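Local coordinates for neutral ceramidase (Pseudomonas aeruginosa, PDB 2ZWS), which hydrolyses the N-acyl linkage of ceramides to sphingosine and free fatty acid with the help of zinc, and also catalyses the reverse synthesis, at residues 177-182 and 242-247; 413-418 and 452-457. All blocks are in the same frame, centred on the assembly; numbering follows the deposited sequence.

Interaction 1: 177-182 and 242-247; sequences GIDPQM and AQTNAG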
ATOM      1  N   GLY A 177      -1.072   0.178  24.468  1.00 18.46           N
ATOM      2  CA  GLY A 177      -1.755  -0.371  23.291  1.00 18.20           C
ATOM      3  C   GLY A 177      -1.036  -0.167  21.959  1.00 18.34           C
ATOM      4  O   GLY A 177      -1.546  -0.592  20.924  1.00 18.38           O
ATOM      5  N   ILE A 178       0.157   0.415  22.024  1.00 18.20           N
ATOM      6  CA  ILE A 178       0.978   0.821  20.875  1.00 19.66           C
ATOM      7  C   ILE A 178       2.122  -0.172  20.701  1.00 18.48           C
ATOM      8  O   ILE A 178       2.684  -0.645  21.703  1.00 19.40           O
ATOM      9  CB  ILE A 178       1.537   2.283  21.157  1.00 21.09           C
ATOM     10  CG1 ILE A 178       0.413   3.304  20.999  1.00 23.17           C
ATOM     11  CG2 ILE A 178       2.742   2.675  20.367  1.00 21.92           C
ATOM     12  CD1 ILE A 178      -0.390   3.034  19.840  1.00 28.28           C
ATOM     13  N   ASP A 179       2.464  -0.496  19.448  1.00 17.01           N
ATOM     14  CA  ASP A 179       3.733  -1.141  19.189  1.00 16.27           C
ATOM     15  C   ASP A 179       4.673  -0.032  18.723  1.00 16.05           C
ATOM     16  O   ASP A 179       4.532   0.491  17.609  1.00 15.67           O
ATOM     17  CB  ASP A 179       3.610  -2.247  18.128  1.00 15.88           C
ATOM     18  CG  ASP A 179       4.950  -2.881  17.785  1.00 15.45           C
ATOM     19  OD1 ASP A 179       5.994  -2.479  18.362  1.00 16.45           O
ATOM     20  OD2 ASP A 179       4.955  -3.783  16.927  1.00 17.07           O
ATOM     21  N   PRO A 180       5.590   0.411  19.591  1.00 15.92           N
ATOM     22  CA  PRO A 180       6.348   1.600  19.253  1.00 16.51           C
ATOM     23  C   PRO A 180       7.561   1.256  18.391  1.00 16.17           C
ATOM     24  O   PRO A 180       8.284   2.139  17.963  1.00 16.75           O
ATOM     25  CB  PRO A 180       6.792   2.106  20.622  1.00 17.40           C
ATOM     26  CG  PRO A 180       7.035   0.862  21.366  1.00 17.38           C
ATOM     27  CD  PRO A 180       5.966  -0.120  20.912  1.00 16.42           C
ATOM     28  N   GLN A 181       7.775  -0.030  18.123  1.00 15.24           N
ATOM     29  CA  GLN A 181       9.020  -0.399  17.449  1.00 14.62           C
ATOM     30  C   GLN A 181       9.020  -0.067  15.968  1.00 14.18           C
ATOM     31  O   GLN A 181       8.167  -0.553  15.217  1.00 14.83           O
ATOM     32  CB  GLN A 181       9.355  -1.880  17.635  1.00 13.87           C
ATOM     33  CG  GLN A 181      10.738  -2.214  17.038  1.00 16.73           C
ATOM     34  CD  GLN A 181      11.236  -3.577  17.484  1.00 20.25           C
ATOM     35  OE1 GLN A 181      12.044  -3.691  18.423  1.00 24.02           O
ATOM     36  NE2 GLN A 181      10.744  -4.607  16.846  1.00 20.74           N
ATOM     37  N   MET A 182       9.988   0.756  15.569  1.00 13.40           N
ATOM     38  CA  MET A 182      10.334   0.893  14.170  1.00 13.67           C
ATOM     39  C   MET A 182      11.672   0.184  13.898  1.00 13.36           C
ATOM     40  O   MET A 182      12.649   0.371  14.639  1.00 13.69           O
ATOM     41  CB  MET A 182      10.453   2.365  13.777  1.00 13.80           C
ATOM     42  CG  MET A 182      10.908   2.547  12.318  1.00 14.88           C
ATOM     43  SD  MET A 182      11.004   4.262  11.812  1.00 15.91           S
ATOM     44  CE  MET A 182       9.243   4.668  11.642  1.00 17.25           C
ATOM     45  N   ALA A 242       7.041   0.607   5.300  1.00 10.73           N
ATOM     46  CA  ALA A 242       6.239  -0.616   5.354  1.00 11.38           C
ATOM     47  C   ALA A 242       5.519  -0.773   6.702  1.00 11.44           C
ATOM     48  O   ALA A 242       5.852  -0.099   7.700  1.00 12.51           O
ATOM     49  CB  ALA A 242       7.116  -1.838   5.115  1.00 11.93           C
ATOM     50  N   GLN A 243       4.510  -1.634   6.705  1.00 12.78           N
ATOM     51  CA  GLN A 243       3.731  -1.958   7.915  1.00 12.87           C
ATOM     52  C   GLN A 243       4.293  -3.135   8.699  1.00 13.62           C
ATOM     53  O   GLN A 243       5.025  -3.956   8.150  1.00 14.60           O
ATOM     54  CB  GLN A 243       2.281  -2.323   7.542  1.00 12.49           C
ATOM     55  CG  GLN A 243       1.514  -1.161   6.939  1.00 12.36           C
ATOM     56  CD  GLN A 243       1.074  -0.138   7.960  1.00 11.34           C
ATOM     57  OE1 GLN A 243       1.357  -0.251   9.181  1.00 12.56           O
ATOM     58  NE2 GLN A 243       0.325   0.856   7.482  1.00 11.59           N
ATOM     59  N   THR A 244       3.941  -3.220   9.987  1.00 14.07           N
ATOM     60  CA  THR A 244       4.099  -4.480  10.737  1.00 13.86           C
ATOM     61  C   THR A 244       2.724  -5.031  11.147  1.00 14.27           C
ATOM     62  O   THR A 244       1.970  -5.499  10.295  1.00 14.79           O
ATOM     63  CB  THR A 244       5.101  -4.381  11.922  1.00 14.48           C
ATOM     64  OG1 THR A 244       4.640  -3.435  12.889  1.00 14.89           O
ATOM     65  CG2 THR A 244       6.461  -3.964  11.421  1.00 14.11           C
ATOM     66  N   ASN A 245       2.401  -4.957  12.437  1.00 13.45           N
ATOM     67  CA  ASN A 245       1.141  -5.440  12.950  1.00 12.97           C
ATOM     68  C   ASN A 245       0.315  -4.196  13.319  1.00 12.83           C
ATOM     69  O   ASN A 245       0.371  -3.701  14.451  1.00 13.68           O
ATOM     70  CB  ASN A 245       1.340  -6.400  14.157  1.00 13.86           C
ATOM     71  CG  ASN A 245       2.596  -6.083  14.993  1.00 14.26           C
ATOM     72  OD1 ASN A 245       3.500  -6.925  15.117  1.00 14.71           O
ATOM     73  ND2 ASN A 245       2.646  -4.885  15.578  1.00 14.13           N
ATOM     74  N   ALA A 246      -0.458  -3.703  12.355  1.00 12.63           N
ATOM     75  CA  ALA A 246      -1.175  -2.410  12.493  1.00 12.63           C
ATOM     76  C   ALA A 246      -2.698  -2.552  12.601  1.00 13.60           C
ATOM     77  O   ALA A 246      -3.422  -1.547  12.536  1.00 13.63           O
ATOM     78  CB  ALA A 246      -0.821  -1.505  11.306  1.00 13.10           C
ATOM     79  N   GLY A 247      -3.186  -3.775  12.794  1.00 13.40           N
ATOM     80  CA  GLY A 247      -4.618  -4.037  12.723  1.00 13.65           C
ATOM     81  C   GLY A 247      -5.446  -3.141  13.634  1.00 13.92           C
ATOM     82  O   GLY A 247      -6.572  -2.743  13.282  1.00 14.75           O
TER
HETATM   83  O   HOH W   1       6.687  -2.968  14.893  1.00 18.89           O

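Interaction 2: 413-418 and 452-457; sequences TVMAGV and REEYAA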
ATOM      1  N   THR A 413      -3.319  -7.479  14.724  1.00 13.90           N
ATOM      2  CA  THR A 413      -3.251  -6.542  15.832  1.00 14.17           C
ATOM      3  C   THR A 413      -1.884  -6.636  16.476  1.00 14.00           C
ATOM      4  O   THR A 413      -1.130  -7.573  16.217  1.00 14.70           O
ATOM      5  CB  THR A 413      -4.242  -6.899  16.917  1.00 14.40           C
ATOM      6  OG1 THR A 413      -3.974  -8.238  17.366  1.00 16.18           O
ATOM      7  CG2 THR A 413      -5.668  -6.772  16.401  1.00 16.14           C
ATOM      8  N   VAL A 414      -1.566  -5.657  17.322  1.00 13.89           N
ATOM      9  CA  VAL A 414      -0.243  -5.616  17.975  1.00 14.52           C
ATOM     10  C   VAL A 414       0.098  -6.990  18.590  1.00 14.35           C
ATOM     11  O   VAL A 414       1.128  -7.576  18.266  1.00 14.62           O
ATOM     12  CB  VAL A 414      -0.169  -4.491  19.048  1.00 14.73           C
ATOM     13  CG1 VAL A 414       1.127  -4.600  19.906  1.00 15.10           C
ATOM     14  CG2 VAL A 414      -0.277  -3.109  18.384  1.00 14.37           C
ATOM     15  N   MET A 415      -0.763  -7.510  19.474  1.00 14.42           N
ATOM     16  CA  MET A 415      -0.411  -8.745  20.173  1.00 14.84           C
ATOM     17  C   MET A 415      -0.476  -9.960  19.255  1.00 14.20           C
ATOM     18  O   MET A 415       0.261 -10.948  19.463  1.00 14.82           O
ATOM     19  CB  MET A 415      -1.282  -8.964  21.423  1.00 16.22           C
ATOM     20  CG  MET A 415      -1.044  -7.962  22.558  1.00 17.66           C
ATOM     21  SD  MET A 415       0.710  -7.521  22.824  1.00 19.49           S
ATOM     22  CE  MET A 415       1.514  -9.104  23.191  1.00 20.30           C
ATOM     23  N   ALA A 416      -1.323  -9.913  18.224  1.00 14.79           N
ATOM     24  CA  ALA A 416      -1.366 -11.057  17.293  1.00 14.56           C
ATOM     25  C   ALA A 416      -0.015 -11.179  16.574  1.00 15.09           C
ATOM     26  O   ALA A 416       0.529 -12.284  16.419  1.00 15.32           O
ATOM     27  CB  ALA A 416      -2.533 -10.942  16.321  1.00 15.21           C
ATOM     28  N   GLY A 417       0.539 -10.039  16.187  1.00 15.25           N
ATOM     29  CA  GLY A 417       1.841 -10.019  15.513  1.00 15.30           C
ATOM     30  C   GLY A 417       2.994 -10.273  16.467  1.00 16.10           C
ATOM     31  O   GLY A 417       3.920 -11.057  16.173  1.00 15.99           O
ATOM     32  N   VAL A 418       2.941  -9.614  17.628  1.00 15.49           N
ATOM     33  CA  VAL A 418       3.992  -9.793  18.638  1.00 15.66           C
ATOM     34  C   VAL A 418       4.122 -11.259  19.077  1.00 14.94           C
ATOM     35  O   VAL A 418       5.225 -11.769  19.213  1.00 16.05           O
ATOM     36  CB  VAL A 418       3.806  -8.858  19.867  1.00 16.26           C
ATOM     37  CG1 VAL A 418       4.787  -9.238  20.983  1.00 16.96           C
ATOM     38  CG2 VAL A 418       4.019  -7.417  19.446  1.00 16.76           C
ATOM     39  N   ARG A 452      -6.876 -14.759  20.437  1.00 17.54           N
ATOM     40  CA  ARG A 452      -8.071 -15.424  21.002  1.00 18.01           C
ATOM     41  C   ARG A 452      -8.853 -14.508  21.967  1.00 18.01           C
ATOM     42  O   ARG A 452     -10.097 -14.408  21.900  1.00 18.08           O
ATOM     43  CB  ARG A 452      -7.674 -16.739  21.705  1.00 18.14           C
ATOM     44  CG  ARG A 452      -8.836 -17.486  22.384  1.00 19.52           C
ATOM     45  CD  ARG A 452      -9.796 -18.031  21.360  1.00 20.64           C
ATOM     46  NE  ARG A 452     -11.071 -18.550  21.873  1.00 23.41           N
ATOM     47  CZ  ARG A 452     -12.190 -17.837  21.969  1.00 23.90           C
ATOM     48  NH1 ARG A 452     -13.303 -18.410  22.404  1.00 24.57           N
ATOM     49  NH2 ARG A 452     -12.205 -16.549  21.634  1.00 24.49           N
ATOM     50  N   GLU A 453      -8.110 -13.814  22.815  1.00 19.07           N
ATOM     51  CA  GLU A 453      -8.716 -12.932  23.838  1.00 19.38           C
ATOM     52  C   GLU A 453      -9.363 -11.704  23.197  1.00 19.58           C
ATOM     53  O   GLU A 453     -10.509 -11.356  23.496  1.00 20.68           O
ATOM     54  CB  GLU A 453      -7.677 -12.526  24.883  1.00 20.27           C
ATOM     55  CG  GLU A 453      -7.047 -13.718  25.631  1.00 21.68           C
ATOM     56  CD  GLU A 453      -5.769 -14.305  24.998  1.00 24.09           C
ATOM     57  OE1 GLU A 453      -5.492 -14.133  23.773  1.00 21.38           O
ATOM     58  OE2 GLU A 453      -5.011 -14.971  25.754  1.00 29.22           O
ATOM     59  N   GLU A 454      -8.653 -11.069  22.264  1.00 18.52           N
ATOM     60  CA  GLU A 454      -9.243  -9.961  21.521  1.00 18.34           C
ATOM     61  C   GLU A 454     -10.488 -10.394  20.758  1.00 17.97           C
ATOM     62  O   GLU A 454     -11.477  -9.657  20.701  1.00 18.86           O
ATOM     63  CB  GLU A 454      -8.237  -9.387  20.521  1.00 18.37           C
ATOM     64  CG  GLU A 454      -7.122  -8.593  21.159  1.00 18.86           C
ATOM     65  CD  GLU A 454      -5.893  -8.496  20.290  1.00 18.76           C
ATOM     66  OE1 GLU A 454      -5.931  -8.962  19.130  1.00 17.39           O
ATOM     67  OE2 GLU A 454      -4.879  -7.961  20.774  1.00 19.17           O
ATOM     68  N   TYR A 455     -10.411 -11.561  20.115  1.00 17.48           N
ATOM     69  CA  TYR A 455     -11.520 -12.063  19.315  1.00 18.02           C
ATOM     70  C   TYR A 455     -12.788 -12.104  20.139  1.00 19.20           C
ATOM     71  O   TYR A 455     -13.854 -11.719  19.642  1.00 19.36           O
ATOM     72  CB  TYR A 455     -11.205 -13.458  18.789  1.00 17.20           C
ATOM     73  CG  TYR A 455     -12.263 -14.036  17.892  1.00 17.81           C
ATOM     74  CD1 TYR A 455     -12.165 -13.909  16.496  1.00 18.10           C
ATOM     75  CD2 TYR A 455     -13.352 -14.753  18.427  1.00 16.36           C
ATOM     76  CE1 TYR A 455     -13.123 -14.450  15.656  1.00 19.13           C
ATOM     77  CE2 TYR A 455     -14.330 -15.305  17.593  1.00 16.59           C
ATOM     78  CZ  TYR A 455     -14.193 -15.151  16.193  1.00 17.49           C
ATOM     79  OH  TYR A 455     -15.132 -15.688  15.354  1.00 18.52           O
ATOM     80  N   ALA A 456     -12.664 -12.547  21.400  1.00 20.31           N
ATOM     81  CA  ALA A 456     -13.847 -12.714  22.268  1.00 21.00           C
ATOM     82  C   ALA A 456     -14.597 -11.405  22.490  1.00 21.30           C
ATOM     83  O   ALA A 456     -15.824 -11.410  22.646  1.00 23.02           O
ATOM     84  CB  ALA A 456     -13.468 -13.346  23.606  1.00 21.65           C
ATOM     85  N   ALA A 457     -13.870 -10.292  22.484  1.00 21.47           N
ATOM     86  CA  ALA A 457     -14.473  -8.975  22.681  1.00 21.17           C
ATOM     87  C   ALA A 457     -15.302  -8.515  21.485  1.00 21.45           C
ATOM     88  O   ALA A 457     -16.216  -7.714  21.636  1.00 21.82           O
ATOM     89  CB  ALA A 457     -13.412  -7.952  23.037  1.00 21.13           C
TER
HETATM   90  O   HOH W   2      -3.227  -6.055  20.310  1.00 15.62           O

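Interaction 1: 177-182 and 242-247
Asp-179 turns its carboxylate toward the loop 242-247 by placing CG anti to its own backbone N (chi1 177°). Asn-245 meets it with a less usual torsion: chi1 of 30° sets CG between the backbone N and the carbonyl carbon, and although its CB does not point at the partner, the amide end swings over to it. Asn-245 ND2 then donates to Asp-179 OD2 at 2.9 Å, an almost straight bond with an N-H...O angle of 165°. The bond enters the anti lone pair of OD2, facing away from OD1, and the acceptor lies close to the plane of the amide. Carboxylate and amide planes are nearly coplanar, although the two side chains meet at about a right angle. The other oxygen, OD1, accepts from Gln-181 N at 3.0 Å, from above the carboxylate plane, which makes an Asx turn and helps to hold the carboxylate just where strand 181-189 begins. Strand 238-242 finishes at the same end of the mixed sheet, with strand 194-200 between the two, so the contact ties a strand's entry to the exit of its second neighbour. Thr-244 OG1, 4.1 Å from Asp-179 OD2, is too far for a direct bond; a water bridges them, 2.8 Å from Asp-179 OD2, and also lies within hydrogen-bonding distance of Thr-244 OG1 and Gln-181 O. Arg-421 NH2 completes the cluster, forming a salt bridge with Asp-179 OD2 and a hydrogen bond with Asn-245 OD1, which would favour a charged carboxylate in this buried place. Within the same loop, Gln-243 NE2 reaches the carbonyls of Thr-96 and Val-203, the residues just before the zinc ligands His-97 and His-204.

Interaction 2: 413-418 and 452-457
The carboxylate of Glu-454 is met mainly at its edge by the start of helix 414-428. Thr-413 OG1 lies close to the carboxylate plane and donates to Glu-454 OE1 at 2.7 Å, using the syn lone pair on the side of OE2. Met-415 CB comes in obliquely on one side of the plane, 3.8 Å from Glu-454 OE2. A water lies off the other side, 2.6 Å from Glu-454 OE2, to which it donates, and 3.0 Å from Met-415 N, from which it accepts. Beyond CG the glutamate chain is extended, which carries the carboxylate from helix 452-457 to the start of helix 414-428. Thr-413 holds OG1 between its backbone N and carbonyl carbon (chi1 58°); there the hydroxyl gives its proton to the glutamate and accepts from Ala-416 N at 3.3 Å. The buried carboxylate has further donors in Thr-451 N, at OE1, and Asn-168 ND2, at OE2. Its place by a helix N terminus, linked through hydroxyl and water, would probably stabilise the negative charge. Two helix starts are joined in this way by a threonine N-cap backed by a glutamate, in the surroundings of the zinc site: the Thr-413 side chain is about 10 Å from the metal and about 6 Å from that of the zinc ligand Tyr-448.

From the N terminus, interaction 1 comes first: residues 177-182 lead into strand 181-189, and the chain passes through strand 194-200, the zinc ligand His-204 and helix 218-231 before 242-247 closes the loop. Interaction 2 opens much later, at 413-418, and closes at 452-457 after helix 414-428, strand 435-439 and the zinc ligand Tyr-448. The loops follow in series, neither nested nor crossed, yet their contacts pack together: Asn-245 CB is 3.4 Å from Thr-413 O, and Asn-245 OD1 is 3.5 Å from Gly-417 CA. The N-terminal end of helix 414-428 thus lies between the loop that follows strand 238-242 and helix 452-457.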